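Local coordinates for outer membrane protein assembly factor BamA (Haemophilus ducreyi, PDB 4K3C) that probably takes part, as a membrane barrel bearing periplasmic POTRA domains, in assembling and inserting beta-barrel proteins into the outer membrane, at residues 172-177 with 196-201; 168-173 with 524-529; 375-380 with 427-432; 406-411 with 462-467. One frame throughout, in Å; residues are numbered along the deposited sequence.

How the interactions relate
From the N terminus the chain passes through two POTRA-family domains and enters the barrel at strand 160-169. Interaction 2 joins the end of this first strand to 524-529 on the last one, closing the longest loop and the barrel itself. Starting from the same stretch and sharing Ser172 and Gly173 with it, interaction 1 closes the much shorter hairpin of strands 175-185 and 190-198. Interactions 3 and 4 are nested inside the loop of interaction 2. Interaction 3 closes the base of the long loop between strands 366-378 and 430-440; interaction 4 crosses it, packing that loop against strand 453-465. Asn429 and Thr467 connect the two directly, through Asn429 ND2 and Thr467 OG1.

Interaction 1 of 4, residues 172-177 with 196-201; sequences SGLSYN and GSRNTD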
loop_
_atom_site.group_PDB
_atom_site.type_symbol
_atom_site.label_atom_id
_atom_site.label_comp_id
_atom_site.label_asym_id
_atom_site.label_seq_id
_atom_site.Cartn_x
_atom_site.Cartn_y
_atom_site.Cartn_z
ATOM N N SER A 172 -15.619 14.016 6.638
ATOM C CA SER A 172 -15.838 12.640 7.123
ATOM C C SER A 172 -16.624 12.548 8.444
ATOM O O SER A 172 -17.459 11.648 8.596
ATOM C CB SER A 172 -14.563 11.779 7.186
ATOM O OG SER A 172 -14.146 11.378 5.884
ATOM N N GLY A 173 -16.370 13.471 9.379
ATOM C CA GLY A 173 -17.023 13.451 10.680
ATOM C C GLY A 173 -16.713 12.185 11.482
ATOM O O GLY A 173 -15.581 11.685 11.483
ATOM N N LEU A 174 -17.717 11.658 12.176
ATOM C CA LEU A 174 -17.545 10.436 12.965
ATOM C C LEU A 174 -17.477 9.162 12.137
ATOM O O LEU A 174 -18.396 8.850 11.396
ATOM C CB LEU A 174 -18.674 10.294 13.982
ATOM C CG LEU A 174 -18.691 8.943 14.700
ATOM C CD1 LEU A 174 -17.401 8.717 15.500
ATOM C CD2 LEU A 174 -19.911 8.836 15.586
ATOM N N SER A 175 -16.397 8.412 12.312
ATOM C CA SER A 175 -16.178 7.176 11.571
ATOM C C SER A 175 -15.935 6.039 12.549
ATOM O O SER A 175 -15.230 6.207 13.551
ATOM C CB SER A 175 -14.970 7.294 10.626
ATOM O OG SER A 175 -15.031 8.474 9.845
ATOM N N TYR A 176 -16.543 4.891 12.264
ATOM C CA TYR A 176 -16.146 3.632 12.889
ATOM C C TYR A 176 -16.223 2.512 11.876
ATOM O O TYR A 176 -16.915 2.621 10.863
ATOM C CB TYR A 176 -17.007 3.283 14.114
ATOM C CG TYR A 176 -18.455 3.549 13.898
ATOM C CD1 TYR A 176 -19.269 2.613 13.280
ATOM C CD2 TYR A 176 -19.008 4.761 14.277
ATOM C CE1 TYR A 176 -20.612 2.873 13.060
ATOM C CE2 TYR A 176 -20.336 5.027 14.077
ATOM C CZ TYR A 176 -21.134 4.084 13.459
ATOM O OH TYR A 176 -22.458 4.374 13.250
ATOM N N ASN A 177 -15.508 1.435 12.169
ATOM C CA ASN A 177 -15.494 0.259 11.322
ATOM C C ASN A 177 -15.195 -0.927 12.215
ATOM O O ASN A 177 -14.486 -0.783 13.216
ATOM C CB ASN A 177 -14.379 0.367 10.305
ATOM C CG ASN A 177 -13.001 0.240 10.953
ATOM O OD1 ASN A 177 -12.475 1.201 11.527
ATOM N ND2 ASN A 177 -12.426 -0.960 10.890
ATOM N N GLY A 196 -17.041 -3.925 7.690
ATOM C CA GLY A 196 -18.033 -2.890 7.516
ATOM C C GLY A 196 -17.605 -1.622 8.212
ATOM O O GLY A 196 -16.883 -1.682 9.219
ATOM N N SER A 197 -18.059 -0.484 7.685
ATOM C CA SER A 197 -17.655 0.817 8.207
ATOM C C SER A 197 -18.688 1.916 7.925
ATOM O O SER A 197 -19.524 1.770 7.031
ATOM C CB SER A 197 -16.349 1.212 7.573
ATOM O OG SER A 197 -16.570 1.379 6.182
ATOM N N ARG A 198 -18.592 3.021 8.674
ATOM C CA ARG A 198 -19.536 4.131 8.588
ATOM C C ARG A 198 -18.852 5.496 8.539
ATOM O O ARG A 198 -18.089 5.830 9.439
ATOM C CB ARG A 198 -20.472 4.089 9.797
ATOM C CG ARG A 198 -21.536 5.175 9.833
ATOM C CD ARG A 198 -21.125 6.386 10.712
ATOM N NE ARG A 198 -22.178 7.409 10.784
ATOM C CZ ARG A 198 -21.966 8.723 10.792
ATOM N NH1 ARG A 198 -20.732 9.214 10.732
ATOM N NH2 ARG A 198 -22.994 9.552 10.850
ATOM N N ASN A 199 -19.138 6.266 7.485
ATOM C CA ASN A 199 -18.809 7.698 7.354
ATOM C C ASN A 199 -20.088 8.421 7.658
ATOM O O ASN A 199 -21.081 7.785 7.967
ATOM C CB ASN A 199 -18.484 8.059 5.895
ATOM C CG ASN A 199 -17.080 7.751 5.522
ATOM O OD1 ASN A 199 -16.162 7.991 6.301
ATOM N ND2 ASN A 199 -16.885 7.211 4.319
ATOM N N THR A 200 -20.089 9.742 7.507
ATOM C CA THR A 200 -21.347 10.478 7.420
ATOM C C THR A 200 -21.924 10.293 6.028
ATOM O O THR A 200 -23.124 10.485 5.821
ATOM C CB THR A 200 -21.185 11.988 7.681
ATOM O OG1 THR A 200 -19.875 12.407 7.271
ATOM C CG2 THR A 200 -21.402 12.307 9.159
ATOM N N ASP A 201 -21.066 9.916 5.079
ATOM C CA ASP A 201 -21.462 9.818 3.675
ATOM C C ASP A 201 -21.895 8.413 3.268
ATOM O O ASP A 201 -22.762 8.252 2.397
ATOM C CB ASP A 201 -20.360 10.334 2.735
ATOM C CG ASP A 201 -20.324 11.850 2.648
ATOM O OD1 ASP A 201 -21.334 12.457 2.236
ATOM O OD2 ASP A 201 -19.278 12.440 2.981
#
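Ser172 turns its carbonyl to Thr200, whose OG1 donates to Ser172 O over 2.9 Å from above the carbonyl plane, while Thr200 N adds a weak bond to the same oxygen. The chain then swings through Gly173, where phi is positive, and Leu174 O comes to the edge of the Arg198 guanidinium, facing NH1; the modelled separation is too short to be taken literally at this resolution. At Ser175 the barrel strand is under way, with Ser175 CA in a C-H...O contact to Arg198 O. Tyr176 and Arg198 form the hydrogen-bonded antiparallel pair: Arg198 N gives a 2.8 Å bond to Tyr176 O, and the return bond from Tyr176 N is weak. Arg198 CG is anti to the backbone N (chi1 -179°) and the chain bends at chi2 (-97°); CB lies over one ring face, 3.9 Å from the Tyr176 centroid in a CH-pi contact, and Arg198 CD reaches Tyr176 OH at 3.5 Å. Asn177 follows on the other face, its CB 3.5 Å from Ser197 CB, while Ser197 OG bonds to Asn204. Arg198 thus divides its chemistry: its methylenes pack on the tyrosine, while its charged end lies against the Leu174 carbonyl, a polar contact of doubtful length.

Interaction 2 of 4, residues 168-173 with 524-529; sequences YGSGSG and FQFTVG
Tyr168 and Phe526 meet where the first and last strands of the barrel come together, their side chains set obliquely to each other. Phe526 presents CZ and CE2 to the edge of the Tyr168 ring, near its plane, and Phe526 CZ lies 3.8 Å from Tyr168 CE2. Phe526 CG lies between its backbone N and carbonyl carbon (chi1 68°), and the end of the side chain comes nearer to 168-170; one face of the ring overlies Gly169 CA and Ser170 N, both offset toward the rim. Ser170 approaches the same residue from the side of Gln525: its OG is 3.2 Å from Phe526 CD1 and accepts a weak bond from Phe526 N. On the face of the sheet that carries Thr527, CG2 of that threonine comes within 3.7 Å of Gly169 CA.

Beneath the side chains, Tyr168 and Val528 are a hydrogen-bonded antiparallel pair. Tyr168 N reaches Val528 O at 2.7 Å, Val528 N donates back to Tyr168 O, and Ser170 N continues the ladder to Phe526 O at 2.9 Å. Phe526 also touches Phe507 of strand 503-512, and Gln525 OE1 bonds to Gly400 N of the short strand 400-401, within the long connection between strands 366-378 and 430-440.

The backbone ladder ends at Ser170 and Phe526, where the serine hydroxyl adds its weak bond before the chain turns away. Backbone pairing and aromatic contact thus together close the first-to-last strand junction, the one proposed as a lateral gate in BamA.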
loop_
_atom_site.group_PDB
_atom_site.type_symbol
_atom_site.label_atom_id
_atom_site.label_comp_id
_atom_site.label_asym_id
_atom_site.label_seq_id
_atom_site.Cartn_x
_atom_site.Cartn_y
_atom_site.Cartn_z
ATOM N N TYR A 168 -12.522 10.546 13.911
ATOM C CA TYR A 168 -13.234 11.787 13.679
ATOM C C TYR A 168 -12.369 12.834 12.942
ATOM O O TYR A 168 -11.161 12.942 13.169
ATOM C CB TYR A 168 -13.774 12.350 14.985
ATOM C CG TYR A 168 -14.770 13.426 14.717
ATOM C CD1 TYR A 168 -16.075 13.109 14.441
ATOM C CD2 TYR A 168 -14.397 14.759 14.687
ATOM C CE1 TYR A 168 -16.994 14.084 14.165
ATOM C CE2 TYR A 168 -15.300 15.732 14.412
ATOM C CZ TYR A 168 -16.600 15.391 14.155
ATOM O OH TYR A 168 -17.526 16.351 13.871
ATOM N N GLY A 169 -13.001 13.599 12.061
ATOM C CA GLY A 169 -12.281 14.516 11.206
ATOM C C GLY A 169 -13.180 15.588 10.633
ATOM O O GLY A 169 -14.404 15.453 10.652
ATOM N N SER A 170 -12.562 16.649 10.121
ATOM C CA SER A 170 -13.274 17.810 9.601
ATOM C C SER A 170 -14.267 17.454 8.512
ATOM O O SER A 170 -15.442 17.828 8.571
ATOM C CB SER A 170 -12.277 18.831 9.059
ATOM O OG SER A 170 -11.613 19.463 10.127
ATOM N N GLY A 171 -13.771 16.767 7.495
ATOM C CA GLY A 171 -14.628 16.197 6.482
ATOM C C GLY A 171 -14.517 14.744 6.830
ATOM O O GLY A 171 -13.435 14.325 7.275
ATOM N N SER A 172 -15.619 14.016 6.638
ATOM C CA SER A 172 -15.838 12.640 7.123
ATOM C C SER A 172 -16.624 12.548 8.444
ATOM O O SER A 172 -17.459 11.648 8.596
ATOM C CB SER A 172 -14.563 11.779 7.186
ATOM O OG SER A 172 -14.146 11.378 5.884
ATOM N N GLY A 173 -16.370 13.471 9.379
ATOM C CA GLY A 173 -17.023 13.451 10.680
ATOM C C GLY A 173 -16.713 12.185 11.482
ATOM O O GLY A 173 -15.581 11.685 11.483
ATOM N N PHE A 524 -9.439 25.679 9.482
ATOM C CA PHE A 524 -8.925 24.671 10.384
ATOM C C PHE A 524 -9.539 23.319 10.036
ATOM O O PHE A 524 -10.744 23.184 9.856
ATOM C CB PHE A 524 -9.172 25.055 11.837
ATOM C CG PHE A 524 -8.549 24.121 12.816
ATOM C CD1 PHE A 524 -7.174 24.067 12.955
ATOM C CD2 PHE A 524 -9.338 23.294 13.605
ATOM C CE1 PHE A 524 -6.589 23.204 13.869
ATOM C CE2 PHE A 524 -8.769 22.430 14.521
ATOM C CZ PHE A 524 -7.389 22.382 14.656
ATOM N N GLN A 525 -8.682 22.323 9.920
ATOM C CA GLN A 525 -9.091 21.000 9.532
ATOM C C GLN A 525 -8.239 20.016 10.326
ATOM O O GLN A 525 -7.152 20.363 10.769
ATOM C CB GLN A 525 -8.911 20.832 8.024
ATOM C CG GLN A 525 -9.821 21.743 7.200
ATOM C CD GLN A 525 -9.317 21.993 5.789
ATOM O OE1 GLN A 525 -8.135 22.294 5.576
ATOM N NE2 GLN A 525 -10.221 21.898 4.817
ATOM N N PHE A 526 -8.722 18.797 10.531
ATOM C CA PHE A 526 -8.015 17.874 11.413
ATOM C C PHE A 526 -8.606 16.495 11.283
ATOM O O PHE A 526 -9.798 16.371 11.040
ATOM C CB PHE A 526 -8.186 18.312 12.869
ATOM C CG PHE A 526 -9.591 18.163 13.369
ATOM C CD1 PHE A 526 -10.553 19.131 13.076
ATOM C CD2 PHE A 526 -9.961 17.057 14.110
ATOM C CE1 PHE A 526 -11.855 18.999 13.508
ATOM C CE2 PHE A 526 -11.266 16.914 14.553
ATOM C CZ PHE A 526 -12.210 17.887 14.252
ATOM N N THR A 527 -7.797 15.455 11.452
ATOM C CA THR A 527 -8.385 14.156 11.737
ATOM C C THR A 527 -7.781 13.489 12.964
ATOM O O THR A 527 -6.655 13.789 13.380
ATOM C CB THR A 527 -8.374 13.172 10.548
ATOM O OG1 THR A 527 -7.028 12.872 10.179
ATOM C CG2 THR A 527 -9.133 13.733 9.386
ATOM N N VAL A 528 -8.572 12.583 13.530
ATOM C CA VAL A 528 -8.247 11.880 14.747
ATOM C C VAL A 528 -8.757 10.470 14.526
ATOM O O VAL A 528 -9.884 10.279 14.073
ATOM C CB VAL A 528 -8.965 12.527 15.944
ATOM C CG1 VAL A 528 -9.290 11.488 17.012
ATOM C CG2 VAL A 528 -8.120 13.663 16.498
ATOM N N GLY A 529 -7.923 9.477 14.803
ATOM C CA GLY A 529 -8.291 8.108 14.508
ATOM C C GLY A 529 -7.684 7.125 15.480
ATOM O O GLY A 529 -6.598 7.353 16.002
#

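Interaction 3 of 4, residues 375-380 with 427-432; sequences YTNSFG and GGNAMV
Tyr375 and Ala430 form a non-hydrogen-bonded antiparallel pair, with their CA atoms 4.6 Å apart, where strands 366-378 and 430-440 of the Omp85-type barrel meet at the base of the long loop between them. One residue further out, Thr376 N donates an almost straight bond to Asn429 O (2.9 Å, 172° at the hydrogen). Tyr375 CA also directs a C-H...O contact to that oxygen. The strands then part: residues 427-428 still belong to the loop, where Gly427 bonds to Pro408 and Gly428 to Tyr390, while 377-378 run on beside strand 346-358.

Where the strand pairing stops, the Asn429 side chain takes over. Its CG lies between the backbone N and the carbonyl carbon (chi1 68°), and ND2 beyond it donates to Thr376 O at 2.9 Å, nearly along the C=O axis. The same ND2 also bonds to Thr467 OG1, which links the loop base to the turn just past strand 453-465. Thr376 is therefore gripped at both its N-H and its C=O by a single residue.

Tyr375 lies side by side with Asn429 and points the same way, its ring plane turned 49° from the amide. Tyr375 CD1 is 3.3 Å from Asn429 O in an oblique approach, and Ala430 CB sits at the ring edge, 4.3 Å from that same CD1. Asn377 crosses Asn429 obliquely without bonding to it; its amide instead folds back on its own strand, with Asn377 OD1 accepting from Ser378 N at 2.8 Å.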
loop_
_atom_site.group_PDB
_atom_site.type_symbol
_atom_site.label_atom_id
_atom_site.label_comp_id
_atom_site.label_asym_id
_atom_site.label_seq_id
_atom_site.Cartn_x
_atom_site.Cartn_y
_atom_site.Cartn_z
ATOM N N TYR A 375 -8.630 12.116 -14.724
ATOM C CA TYR A 375 -9.387 12.442 -15.910
ATOM C C TYR A 375 -10.355 11.339 -16.297
ATOM O O TYR A 375 -9.985 10.170 -16.381
ATOM C CB TYR A 375 -8.443 12.723 -17.067
ATOM C CG TYR A 375 -9.154 12.901 -18.369
ATOM C CD1 TYR A 375 -10.039 13.942 -18.559
ATOM C CD2 TYR A 375 -8.948 12.024 -19.411
ATOM C CE1 TYR A 375 -10.697 14.116 -19.766
ATOM C CE2 TYR A 375 -9.600 12.176 -20.620
ATOM C CZ TYR A 375 -10.468 13.229 -20.794
ATOM O OH TYR A 375 -11.110 13.378 -21.997
ATOM N N THR A 376 -11.600 11.728 -16.536
ATOM C CA THR A 376 -12.613 10.810 -17.013
ATOM C C THR A 376 -13.153 11.332 -18.316
ATOM O O THR A 376 -13.360 12.527 -18.468
ATOM C CB THR A 376 -13.831 10.719 -16.040
ATOM O OG1 THR A 376 -13.375 10.585 -14.692
ATOM C CG2 THR A 376 -14.726 9.522 -16.377
ATOM N N ASN A 377 -13.386 10.433 -19.257
ATOM C CA ASN A 377 -14.362 10.713 -20.300
ATOM C C ASN A 377 -15.181 9.500 -20.707
ATOM O O ASN A 377 -14.946 8.374 -20.240
ATOM C CB ASN A 377 -13.763 11.398 -21.528
ATOM C CG ASN A 377 -14.677 12.489 -22.074
ATOM O OD1 ASN A 377 -15.576 12.232 -22.880
ATOM N ND2 ASN A 377 -14.467 13.710 -21.610
ATOM N N SER A 378 -16.143 9.761 -21.582
ATOM C CA SER A 378 -17.122 8.776 -21.976
ATOM C C SER A 378 -17.099 8.636 -23.486
ATOM O O SER A 378 -16.319 9.296 -24.150
ATOM C CB SER A 378 -18.507 9.213 -21.497
ATOM O OG SER A 378 -18.782 10.549 -21.894
ATOM N N PHE A 379 -17.962 7.781 -24.020
ATOM C CA PHE A 379 -17.978 7.483 -25.436
ATOM C C PHE A 379 -19.270 6.745 -25.748
ATOM O O PHE A 379 -20.046 6.450 -24.846
ATOM C CB PHE A 379 -16.760 6.639 -25.824
ATOM C CG PHE A 379 -16.586 5.396 -24.996
ATOM C CD1 PHE A 379 -15.874 5.427 -23.813
ATOM C CD2 PHE A 379 -17.136 4.187 -25.409
ATOM C CE1 PHE A 379 -15.721 4.277 -23.061
ATOM C CE2 PHE A 379 -16.993 3.030 -24.660
ATOM C CZ PHE A 379 -16.290 3.072 -23.491
ATOM N N GLY A 380 -19.515 6.450 -27.017
ATOM C CA GLY A 380 -20.745 5.781 -27.387
ATOM C C GLY A 380 -21.972 6.651 -27.183
ATOM O O GLY A 380 -23.059 6.146 -26.893
ATOM N N GLY A 427 -19.359 18.841 -9.548
ATOM C CA GLY A 427 -18.183 18.062 -9.888
ATOM C C GLY A 427 -17.791 18.106 -11.355
ATOM O O GLY A 427 -18.598 18.496 -12.203
ATOM N N GLY A 428 -16.555 17.692 -11.658
ATOM C CA GLY A 428 -16.018 17.778 -13.006
ATOM C C GLY A 428 -15.251 16.541 -13.419
ATOM O O GLY A 428 -14.970 15.699 -12.571
ATOM N N ASN A 429 -14.906 16.436 -14.707
ATOM C CA ASN A 429 -14.233 15.245 -15.228
ATOM C C ASN A 429 -12.718 15.385 -15.388
ATOM O O ASN A 429 -12.065 14.543 -16.031
ATOM C CB ASN A 429 -14.851 14.788 -16.550
ATOM C CG ASN A 429 -14.586 15.761 -17.677
ATOM O OD1 ASN A 429 -14.626 16.979 -17.485
ATOM N ND2 ASN A 429 -14.311 15.234 -18.858
ATOM N N ALA A 430 -12.164 16.443 -14.800
ATOM C CA ALA A 430 -10.725 16.709 -14.871
ATOM C C ALA A 430 -10.267 17.439 -13.631
ATOM O O ALA A 430 -10.790 18.491 -13.289
ATOM C CB ALA A 430 -10.386 17.498 -16.082
ATOM N N MET A 431 -9.290 16.856 -12.954
ATOM C CA MET A 431 -8.793 17.388 -11.708
ATOM C C MET A 431 -7.267 17.390 -11.802
ATOM O O MET A 431 -6.677 16.454 -12.339
ATOM C CB MET A 431 -9.285 16.527 -10.532
ATOM C CG MET A 431 -8.704 16.906 -9.192
ATOM S SD MET A 431 -9.721 16.510 -7.761
ATOM C CE MET A 431 -9.545 14.746 -7.725
ATOM N N VAL A 432 -6.637 18.468 -11.357
ATOM C CA VAL A 432 -5.214 18.451 -11.110
ATOM C C VAL A 432 -5.020 19.119 -9.760
ATOM O O VAL A 432 -5.707 20.088 -9.417
ATOM C CB VAL A 432 -4.373 19.166 -12.219
ATOM C CG1 VAL A 432 -2.892 18.980 -11.962
ATOM C CG2 VAL A 432 -4.698 18.631 -13.601
#

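Interaction 4 of 4, residues 406-411 with 462-467; sequences IGPKAI and ATVWNT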
loop_
_atom_site.group_PDB
_atom_site.type_symbol
_atom_site.label_atom_id
_atom_site.label_comp_id
_atom_site.label_asym_id
_atom_site.label_seq_id
_atom_site.Cartn_x
_atom_site.Cartn_y
_atom_site.Cartn_z
ATOM N N ILE A 406 -14.379 22.425 -4.364
ATOM C CA ILE A 406 -13.768 22.883 -5.613
ATOM C C ILE A 406 -14.209 22.120 -6.867
ATOM O O ILE A 406 -13.769 21.004 -7.100
ATOM C CB ILE A 406 -12.233 22.770 -5.550
ATOM C CG1 ILE A 406 -11.706 23.350 -4.243
ATOM C CG2 ILE A 406 -11.602 23.457 -6.738
ATOM C CD1 ILE A 406 -11.955 24.810 -4.111
ATOM N N GLY A 407 -15.042 22.739 -7.692
ATOM C CA GLY A 407 -15.368 22.177 -8.991
ATOM C C GLY A 407 -16.561 22.883 -9.603
ATOM O O GLY A 407 -17.044 23.861 -9.037
ATOM N N PRO A 408 -17.058 22.385 -10.750
ATOM C CA PRO A 408 -18.230 23.014 -11.377
ATOM C C PRO A 408 -19.458 23.034 -10.463
ATOM O O PRO A 408 -19.701 22.095 -9.702
ATOM C CB PRO A 408 -18.489 22.148 -12.616
ATOM C CG PRO A 408 -17.179 21.462 -12.892
ATOM C CD PRO A 408 -16.541 21.252 -11.540
ATOM N N LYS A 409 -20.219 24.122 -10.545
ATOM C CA LYS A 409 -21.407 24.317 -9.725
ATOM C C LYS A 409 -22.675 23.751 -10.369
ATOM O O LYS A 409 -22.798 23.692 -11.596
ATOM C CB LYS A 409 -21.581 25.808 -9.424
ATOM C CG LYS A 409 -20.414 26.409 -8.639
ATOM C CD LYS A 409 -20.043 25.546 -7.427
ATOM C CE LYS A 409 -18.821 26.071 -6.677
ATOM N NZ LYS A 409 -19.005 27.459 -6.139
ATOM N N ALA A 410 -23.619 23.337 -9.533
ATOM C CA ALA A 410 -24.902 22.831 -10.011
ATOM C C ALA A 410 -25.770 23.955 -10.564
ATOM O O ALA A 410 -25.616 25.104 -10.182
ATOM C CB ALA A 410 -25.633 22.115 -8.882
ATOM N N ILE A 411 -26.685 23.619 -11.465
ATOM C CA ILE A 411 -27.687 24.575 -11.937
ATOM C C ILE A 411 -29.058 23.905 -11.958
ATOM O O ILE A 411 -29.398 23.177 -12.899
ATOM C CB ILE A 411 -27.370 25.108 -13.346
ATOM C CG1 ILE A 411 -25.969 25.714 -13.386
ATOM C CG2 ILE A 411 -28.423 26.131 -13.787
ATOM C CD1 ILE A 411 -25.499 26.011 -14.788
ATOM N N ALA A 462 -5.048 23.398 -6.483
ATOM C CA ALA A 462 -5.930 22.416 -7.109
ATOM C C ALA A 462 -6.863 23.081 -8.121
ATOM O O ALA A 462 -7.076 24.298 -8.082
ATOM C CB ALA A 462 -6.735 21.699 -6.054
ATOM N N THR A 463 -7.409 22.281 -9.032
ATOM C CA THR A 463 -8.267 22.799 -10.087
ATOM C C THR A 463 -9.172 21.689 -10.622
ATOM O O THR A 463 -8.694 20.656 -11.070
ATOM C CB THR A 463 -7.430 23.442 -11.245
ATOM O OG1 THR A 463 -8.252 23.639 -12.403
ATOM C CG2 THR A 463 -6.294 22.541 -11.625
ATOM N N VAL A 464 -10.481 21.902 -10.563
ATOM C CA VAL A 464 -11.435 20.942 -11.108
ATOM C C VAL A 464 -12.339 21.565 -12.161
ATOM O O VAL A 464 -13.109 22.481 -11.886
ATOM C CB VAL A 464 -12.350 20.341 -10.021
ATOM C CG1 VAL A 464 -13.326 19.376 -10.665
ATOM C CG2 VAL A 464 -11.539 19.642 -8.953
ATOM N N TRP A 465 -12.276 21.036 -13.364
ATOM C CA TRP A 465 -13.071 21.582 -14.441
ATOM C C TRP A 465 -13.812 20.529 -15.247
ATOM O O TRP A 465 -13.544 19.337 -15.118
ATOM C CB TRP A 465 -12.198 22.433 -15.365
ATOM C CG TRP A 465 -11.228 21.704 -16.305
ATOM C CD1 TRP A 465 -11.382 21.525 -17.640
ATOM C CD2 TRP A 465 -9.957 21.130 -15.971
ATOM N NE1 TRP A 465 -10.301 20.874 -18.159
ATOM C CE2 TRP A 465 -9.406 20.626 -17.154
ATOM C CE3 TRP A 465 -9.238 20.989 -14.781
ATOM C CZ2 TRP A 465 -8.170 19.991 -17.197
ATOM C CZ3 TRP A 465 -8.013 20.350 -14.823
ATOM C CH2 TRP A 465 -7.491 19.863 -16.027
ATOM N N ASN A 466 -14.729 21.010 -16.084
ATOM C CA ASN A 466 -15.556 20.212 -16.967
ATOM C C ASN A 466 -15.109 20.464 -18.395
ATOM O O ASN A 466 -15.433 21.508 -18.972
ATOM C CB ASN A 466 -17.006 20.680 -16.803
ATOM C CG ASN A 466 -17.993 19.984 -17.746
ATOM O OD1 ASN A 466 -17.615 19.370 -18.756
ATOM N ND2 ASN A 466 -19.289 20.099 -17.415
ATOM N N THR A 467 -14.400 19.502 -18.979
ATOM C CA THR A 467 -13.986 19.592 -20.381
ATOM C C THR A 467 -15.122 19.810 -21.377
ATOM O O THR A 467 -14.900 20.365 -22.450
ATOM C CB THR A 467 -13.239 18.342 -20.835
ATOM O OG1 THR A 467 -14.137 17.222 -20.793
ATOM C CG2 THR A 467 -12.044 18.081 -19.936
#
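Val464 meets Gly407 and its two neighbours through a side chain with CG1 anti to the backbone N (chi1 179°) and CG2 anti to the carbonyl carbon, so that the two methyls reach different parts of segment 406-408. The extended backbone at Gly407 lays its CA against Val464 CB at 3.7 Å. On one flank Val464 CG2 lies 3.2 Å from Ile406 O and meets Ile406 CG2 more loosely, at 4.4 Å. On the other, Val464 CG1 touches Pro408 CD at 3.8 Å, the proline ring and the valine crossing at about a right angle. Pro408 CG continues to Asn466 CB, 4.0 Å away, while the polar end of Asn466 turns to Lys468, whose N bonds to Asn466 OD1.

The touching stretches run in nearly the same direction, only 7° apart, yet no hydrogen bond joins them: this is van der Waals packing of a loop on a strand and not an added strand pairing. Val464 has a further neighbour in Met431 of strand 430-440, which also touches it. Trp465 points its CB away from segment 406-411 and packs against Ala430. Within the loop, Pro408 makes backbone bonds to Ile426 and Gly427, ahead of the small hairpin of strands 409-412 and 420-422. Valine and proline thus pack the long loop against a barrel strand, as in the Omp85 fold, where the sixth extracellular loop folds back into the barrel to lie against its inner wall.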